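SidF, inhibitor of growth family, member 3 (Legionella pneumophila subsp. pneumophila, PDB 4FYE) probably acts as a phosphatidylinositol phosphate phosphatase, removing phosphate from membrane phosphoinositides. Local coordinates at residues Ala191-Glu196 with Val690-Gln695; Glu198-Met203 with Asn663-Ala668. The protein carries 1 engineered substitution. One frame throughout, in Å; residues are numbered along the deposited sequence.

Overall arrangement
Two contacts at neighbouring points illustrate how chemistry follows depth in a fold. Contact 2 is wholly buried, its centre about 17 Å from the centre of the chain, and lays helix 652-668 against strand 199-206 of the mixed sheet. Contact 1 lies about 25 Å out and is only partly buried; there the loop between strands 184-189 and 199-206 meets the start of helix 692-699. Their centres are about 10 Å apart, and two residues join them: Q200 touches A191 and S194, while W666 packs against N692 and V693. Contact 2 meets through aliphatic carbons, including a glutamine CG, whereas contact 1 sets a proline against two amide side chains. Neither has a hydrogen bond across its segments.

Contact 1: residues Ala191-Glu196 with Val690-Gln695; sequences APNSKE and VSNVEQ
P192 and N692 bring their CA atoms to 5.9 Å, where a type II beta turn running from A191 to S194 abuts the first turn of helix 692-699. The turn places P192 at its second position and N193 at its third, with N193 in the left-handed region of backbone space (phi 69°), a conformation that asparagine tolerates better than most residues. It is closed by a weak bond of 3.0 Å from S194 N to A191 O. P192 thus projects toward the helix and carries most of its own segment's share of the contact. Its CG presses on the backbone oxygen of N692 (P192 CG to N692 O, 3.3 Å), while its CB lies 3.9 Å from ND2 of the N692 amide. With CG of N692 beside its own backbone N (chi1 -75°), that side chain comes up alongside the ring. One turn on, Q695 swings its CG opposite its backbone N and continues extended, which brings NE2 to 4.2 Å from CB of P192. N193 makes a looser approach, OD1 to OD1 of N692. The helix start is organised by S691 at the N-cap, whose OG accepts a weak bond from E694 N, at 3.4 Å. Beyond the two segments, L696 also meets the proline, and W666 of helix 652-668 lies against N692. Because no hydrogen bond spans the segments, the contact rests on shape: a buried, rigid ring set among the aliphatic and amide parts of a partly exposed helix start, where carbon atoms face polar groups without being bonded to them.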
loop_
_atom_site.group_PDB
_atom_site.type_symbol
_atom_site.label_atom_id
_atom_site.label_comp_id
_atom_site.label_asym_id
_atom_site.label_seq_id
_atom_site.Cartn_x
_atom_site.Cartn_y
_atom_site.Cartn_z
ATOM N N ALA A 191 -0.262 22.334 -2.196
ATOM C CA ALA A 191 -0.869 21.949 -3.460
ATOM C C ALA A 191 -1.440 23.164 -4.188
ATOM O O ALA A 191 -1.842 24.144 -3.555
ATOM C CB ALA A 191 -1.975 20.967 -3.197
ATOM N N PRO A 192 -1.519 23.098 -5.514
ATOM C CA PRO A 192 -2.270 24.115 -6.275
ATOM C C PRO A 192 -3.689 24.448 -5.717
ATOM O O PRO A 192 -4.483 23.520 -5.446
ATOM C CB PRO A 192 -2.382 23.504 -7.687
ATOM C CG PRO A 192 -1.829 22.129 -7.617
ATOM C CD PRO A 192 -1.030 21.993 -6.362
ATOM N N ASN A 193 -3.997 25.752 -5.588
ATOM C CA ASN A 193 -5.257 26.258 -4.955
ATOM C C ASN A 193 -5.334 26.013 -3.450
ATOM O O ASN A 193 -6.452 25.949 -2.875
ATOM C CB ASN A 193 -6.590 25.711 -5.559
ATOM C CG ASN A 193 -6.646 25.759 -7.068
ATOM O OD1 ASN A 193 -6.810 24.719 -7.714
ATOM N ND2 ASN A 193 -6.531 26.942 -7.637
ATOM N N SER A 194 -4.191 25.852 -2.796
ATOM C CA SER A 194 -4.247 25.747 -1.340
ATOM C C SER A 194 -4.650 27.117 -0.832
ATOM O O SER A 194 -4.528 28.091 -1.559
ATOM C CB SER A 194 -2.918 25.296 -0.724
ATOM O OG SER A 194 -1.921 26.287 -0.880
ATOM N N LYS A 195 -5.159 27.171 0.393
ATOM C CA LYS A 195 -5.545 28.428 1.043
ATOM C C LYS A 195 -4.395 29.014 1.901
ATOM O O LYS A 195 -3.433 28.308 2.252
ATOM C CB LYS A 195 -6.825 28.203 1.838
ATOM C CG LYS A 195 -8.001 27.844 0.938
ATOM C CD LYS A 195 -8.975 26.931 1.657
ATOM C CE LYS A 195 -10.289 26.820 0.909
ATOM N NZ LYS A 195 -11.334 26.429 1.892
ATOM N N GLU A 196 -4.459 30.312 2.181
ATOM C CA GLU A 196 -3.382 31.018 2.925
ATOM C C GLU A 196 -3.252 30.450 4.326
ATOM O O GLU A 196 -4.252 30.137 4.980
ATOM C CB GLU A 196 -3.634 32.556 3.043
ATOM C CG GLU A 196 -4.796 33.112 2.215
ATOM C CD GLU A 196 -6.049 32.216 2.256
ATOM O OE1 GLU A 196 -6.381 31.655 3.335
ATOM O OE2 GLU A 196 -6.694 32.038 1.193
ATOM N N VAL A 690 2.896 24.191 -17.135
ATOM C CA VAL A 690 2.055 22.974 -17.004
ATOM C C VAL A 690 0.805 23.295 -16.227
ATOM O O VAL A 690 0.818 24.198 -15.417
ATOM C CB VAL A 690 2.760 21.811 -16.256
ATOM C CG1 VAL A 690 3.906 21.219 -17.062
ATOM C CG2 VAL A 690 3.181 22.195 -14.826
ATOM N N SER A 691 -0.248 22.516 -16.420
ATOM C CA SER A 691 -1.514 22.734 -15.695
ATOM C C SER A 691 -1.388 22.538 -14.149
ATOM O O SER A 691 -0.384 22.020 -13.617
ATOM C CB SER A 691 -2.539 21.757 -16.237
ATOM O OG SER A 691 -2.179 20.452 -15.769
ATOM N N ASN A 692 -2.430 22.891 -13.427
ATOM C CA ASN A 692 -2.469 22.634 -11.995
ATOM C C ASN A 692 -2.380 21.181 -11.598
ATOM O O ASN A 692 -1.645 20.847 -10.654
ATOM C CB ASN A 692 -3.714 23.241 -11.427
ATOM C CG ASN A 692 -3.585 24.719 -11.324
ATOM O OD1 ASN A 692 -4.571 25.424 -11.298
ATOM N ND2 ASN A 692 -2.359 25.196 -11.231
ATOM N N VAL A 693 -3.075 20.309 -12.329
ATOM C CA VAL A 693 -2.946 18.865 -12.070
ATOM C C VAL A 693 -1.517 18.367 -12.142
ATOM O O VAL A 693 -1.078 17.630 -11.254
ATOM C CB VAL A 693 -3.862 17.995 -12.937
ATOM C CG1 VAL A 693 -5.225 17.943 -12.288
ATOM C CG2 VAL A 693 -4.054 18.632 -14.273
ATOM N N GLU A 694 -0.780 18.841 -13.145
ATOM C CA GLU A 694 0.589 18.334 -13.404
ATOM C C GLU A 694 1.507 18.856 -12.329
ATOM O O GLU A 694 2.464 18.181 -11.911
ATOM C CB GLU A 694 1.095 18.727 -14.807
ATOM C CG GLU A 694 2.504 18.345 -15.069
ATOM C CD GLU A 694 2.776 18.054 -16.532
ATOM O OE1 GLU A 694 1.847 18.348 -17.356
ATOM O OE2 GLU A 694 3.916 17.557 -16.840
ATOM N N GLN A 695 1.161 20.036 -11.851
ATOM C CA GLN A 695 1.932 20.659 -10.794
ATOM C C GLN A 695 1.773 19.825 -9.498
ATOM O O GLN A 695 2.752 19.598 -8.761
ATOM C CB GLN A 695 1.512 22.137 -10.614
ATOM C CG GLN A 695 2.505 22.873 -9.732
ATOM C CD GLN A 695 1.965 24.116 -8.997
ATOM O OE1 GLN A 695 2.401 24.388 -7.863
ATOM N NE2 GLN A 695 1.035 24.882 -9.634
#

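Contact 2: residues Glu198-Met203 with Asn663-Ala668; sequences EEQFIM and NALWTA
The carbonyl oxygen N663 O is gripped twice by one residue, T667, within the helical segment whose L665 meets Q200 and I202 of the strand. T667 N donates the ordinary helical bond at 3.1 Å, and T667 OG1 adds a shorter one of 2.7 Å, approaching at a C=O...donor angle of 158° and tilted 21° from the carbonyl plane. The threonine hydroxyl, a buried polar group, thereby finds an acceptor inside its own helix. Toward the sheet the chemistry is different. L665 has its CB directed toward the strand, and its two methyls divide the work: CD2 reaches CG of Q200 at 4.2 Å, and CD1 comes to 4.4 Å from CG1 of I202. Q200 CG stands beside the backbone N (chi1 -79°), which puts this methylene against the leucine; the chain then bends, and the two side chains run alongside one another, head to tail. I202, whose CB does not face the helix, reaches it with its CG1 branch. F201, between these two residues, turns away from the helix and touches V260 of strand 260-268. The same helix also leans on that strand, H263 meeting both L665 and A668. Within the sheet, strand 199-206 is held by backbone hydrogen bonds from both neighbours, for example Q200 with F189 and F201 with G252. L665 touching Q200 and I202, with F201 turned from the helix, fits the side-chain alternation of a beta strand with a helix on one side: helix 652-668 packs against part of the six-stranded mixed sheet, at strands 199-206 and 260-268.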
loop_
_atom_site.group_PDB
_atom_site.type_symbol
_atom_site.label_atom_id
_atom_site.label_comp_id
_atom_site.label_asym_id
_atom_site.label_seq_id
_atom_site.Cartn_x
_atom_site.Cartn_y
_atom_site.Cartn_z
ATOM N N GLU A 198 -2.596 27.673 4.919
ATOM C CA GLU A 198 -2.851 26.218 4.755
ATOM C C GLU A 198 -1.751 25.471 3.961
ATOM O O GLU A 198 -1.011 26.078 3.193
ATOM C CB GLU A 198 -4.293 25.914 4.250
ATOM C CG GLU A 198 -5.260 25.703 5.414
ATOM C CD GLU A 198 -6.725 25.498 5.041
ATOM O OE1 GLU A 198 -7.046 24.906 3.983
ATOM O OE2 GLU A 198 -7.588 25.922 5.865
ATOM N N GLU A 199 -1.602 24.178 4.206
ATOM C CA GLU A 199 -0.684 23.352 3.408
ATOM C C GLU A 199 -1.092 21.897 3.431
ATOM O O GLU A 199 -1.757 21.446 4.373
ATOM C CB GLU A 199 0.773 23.499 3.858
ATOM C CG GLU A 199 1.099 22.948 5.249
ATOM C CD GLU A 199 2.615 22.878 5.504
ATOM O OE1 GLU A 199 3.054 22.354 6.556
ATOM O OE2 GLU A 199 3.394 23.333 4.635
ATOM N N GLN A 200 -0.667 21.160 2.415
ATOM C CA GLN A 200 -0.999 19.775 2.370
ATOM C C GLN A 200 0.160 18.875 2.857
ATOM O O GLN A 200 1.299 19.344 3.042
ATOM C CB GLN A 200 -1.433 19.439 0.944
ATOM C CG GLN A 200 -2.870 19.834 0.572
ATOM C CD GLN A 200 -3.135 21.338 0.646
ATOM O OE1 GLN A 200 -4.091 21.746 1.329
ATOM N NE2 GLN A 200 -2.318 22.176 -0.067
ATOM N N PHE A 201 -0.119 17.581 3.063
ATOM C CA PHE A 201 0.938 16.613 3.457
ATOM C C PHE A 201 0.548 15.204 3.040
ATOM O O PHE A 201 -0.648 14.901 2.850
ATOM C CB PHE A 201 1.161 16.590 4.950
ATOM C CG PHE A 201 -0.068 16.263 5.718
ATOM C CD1 PHE A 201 -0.903 17.270 6.154
ATOM C CD2 PHE A 201 -0.375 14.941 6.046
ATOM C CE1 PHE A 201 -2.073 16.961 6.879
ATOM C CE2 PHE A 201 -1.527 14.619 6.749
ATOM C CZ PHE A 201 -2.383 15.621 7.154
ATOM N N ILE A 202 1.568 14.349 2.942
ATOM C CA ILE A 202 1.401 12.932 2.806
ATOM C C ILE A 202 2.430 12.267 3.715
ATOM O O ILE A 202 3.593 12.659 3.713
ATOM C CB ILE A 202 1.735 12.447 1.380
ATOM C CG1 ILE A 202 0.958 13.201 0.321
ATOM C CG2 ILE A 202 1.421 10.940 1.260
ATOM C CD1 ILE A 202 1.642 13.101 -1.019
ATOM N N MET A 203 2.021 11.220 4.432
ATOM C CA MET A 203 2.965 10.504 5.251
ATOM C C MET A 203 2.782 8.994 5.167
ATOM O O MET A 203 1.766 8.538 4.720
ATOM C CB MET A 203 2.882 10.976 6.679
ATOM C CG MET A 203 1.481 11.116 7.216
ATOM S SD MET A 203 1.615 11.489 9.005
ATOM C CE MET A 203 1.725 13.285 9.113
ATOM N N ASN A 663 -5.266 11.752 -6.545
ATOM C CA ASN A 663 -6.631 11.960 -6.894
ATOM C C ASN A 663 -7.427 12.346 -5.691
ATOM O O ASN A 663 -8.354 13.162 -5.806
ATOM C CB ASN A 663 -7.260 10.713 -7.536
ATOM C CG ASN A 663 -8.740 10.886 -7.722
ATOM O OD1 ASN A 663 -9.189 11.505 -8.690
ATOM N ND2 ASN A 663 -9.505 10.441 -6.740
ATOM N N ALA A 664 -7.101 11.754 -4.537
ATOM C CA ALA A 664 -7.770 12.176 -3.267
ATOM C C ALA A 664 -7.524 13.680 -2.946
ATOM O O ALA A 664 -8.459 14.429 -2.547
ATOM C CB ALA A 664 -7.267 11.314 -2.115
ATOM N N LEU A 665 -6.270 14.129 -3.113
ATOM C CA LEU A 665 -5.963 15.502 -2.793
ATOM C C LEU A 665 -6.592 16.479 -3.810
ATOM O O LEU A 665 -7.126 17.510 -3.465
ATOM C CB LEU A 665 -4.478 15.688 -2.702
ATOM C CG LEU A 665 -3.845 15.129 -1.419
ATOM C CD1 LEU A 665 -2.372 15.181 -1.702
ATOM C CD2 LEU A 665 -4.162 15.950 -0.149
ATOM N N TRP A 666 -6.521 16.146 -5.072
ATOM C CA TRP A 666 -7.088 16.994 -6.052
ATOM C C TRP A 666 -8.580 17.176 -5.789
ATOM O O TRP A 666 -9.107 18.277 -5.840
ATOM C CB TRP A 666 -6.834 16.367 -7.417
ATOM C CG TRP A 666 -7.453 17.184 -8.493
ATOM C CD1 TRP A 666 -8.687 17.000 -9.107
ATOM C CD2 TRP A 666 -6.899 18.377 -9.066
ATOM N NE1 TRP A 666 -8.914 17.949 -10.043
ATOM C CE2 TRP A 666 -7.900 18.864 -10.030
ATOM C CE3 TRP A 666 -5.761 19.132 -8.819
ATOM C CZ2 TRP A 666 -7.705 20.038 -10.775
ATOM C CZ3 TRP A 666 -5.578 20.313 -9.554
ATOM C CH2 TRP A 666 -6.517 20.748 -10.518
ATOM N N THR A 667 -9.282 16.109 -5.461
ATOM C CA THR A 667 -10.745 16.169 -5.331
ATOM C C THR A 667 -11.151 16.849 -4.063
ATOM O O THR A 667 -12.070 17.668 -4.044
ATOM C CB THR A 667 -11.313 14.750 -5.342
ATOM O OG1 THR A 667 -10.801 14.095 -6.516
ATOM C CG2 THR A 667 -12.825 14.757 -5.396
ATOM N N ALA A 668 -10.471 16.529 -2.974
ATOM C CA ALA A 668 -10.809 17.210 -1.736
ATOM C C ALA A 668 -10.641 18.734 -1.801
ATOM O O ALA A 668 -11.358 19.444 -1.111
ATOM C CB ALA A 668 -10.029 16.628 -0.586
#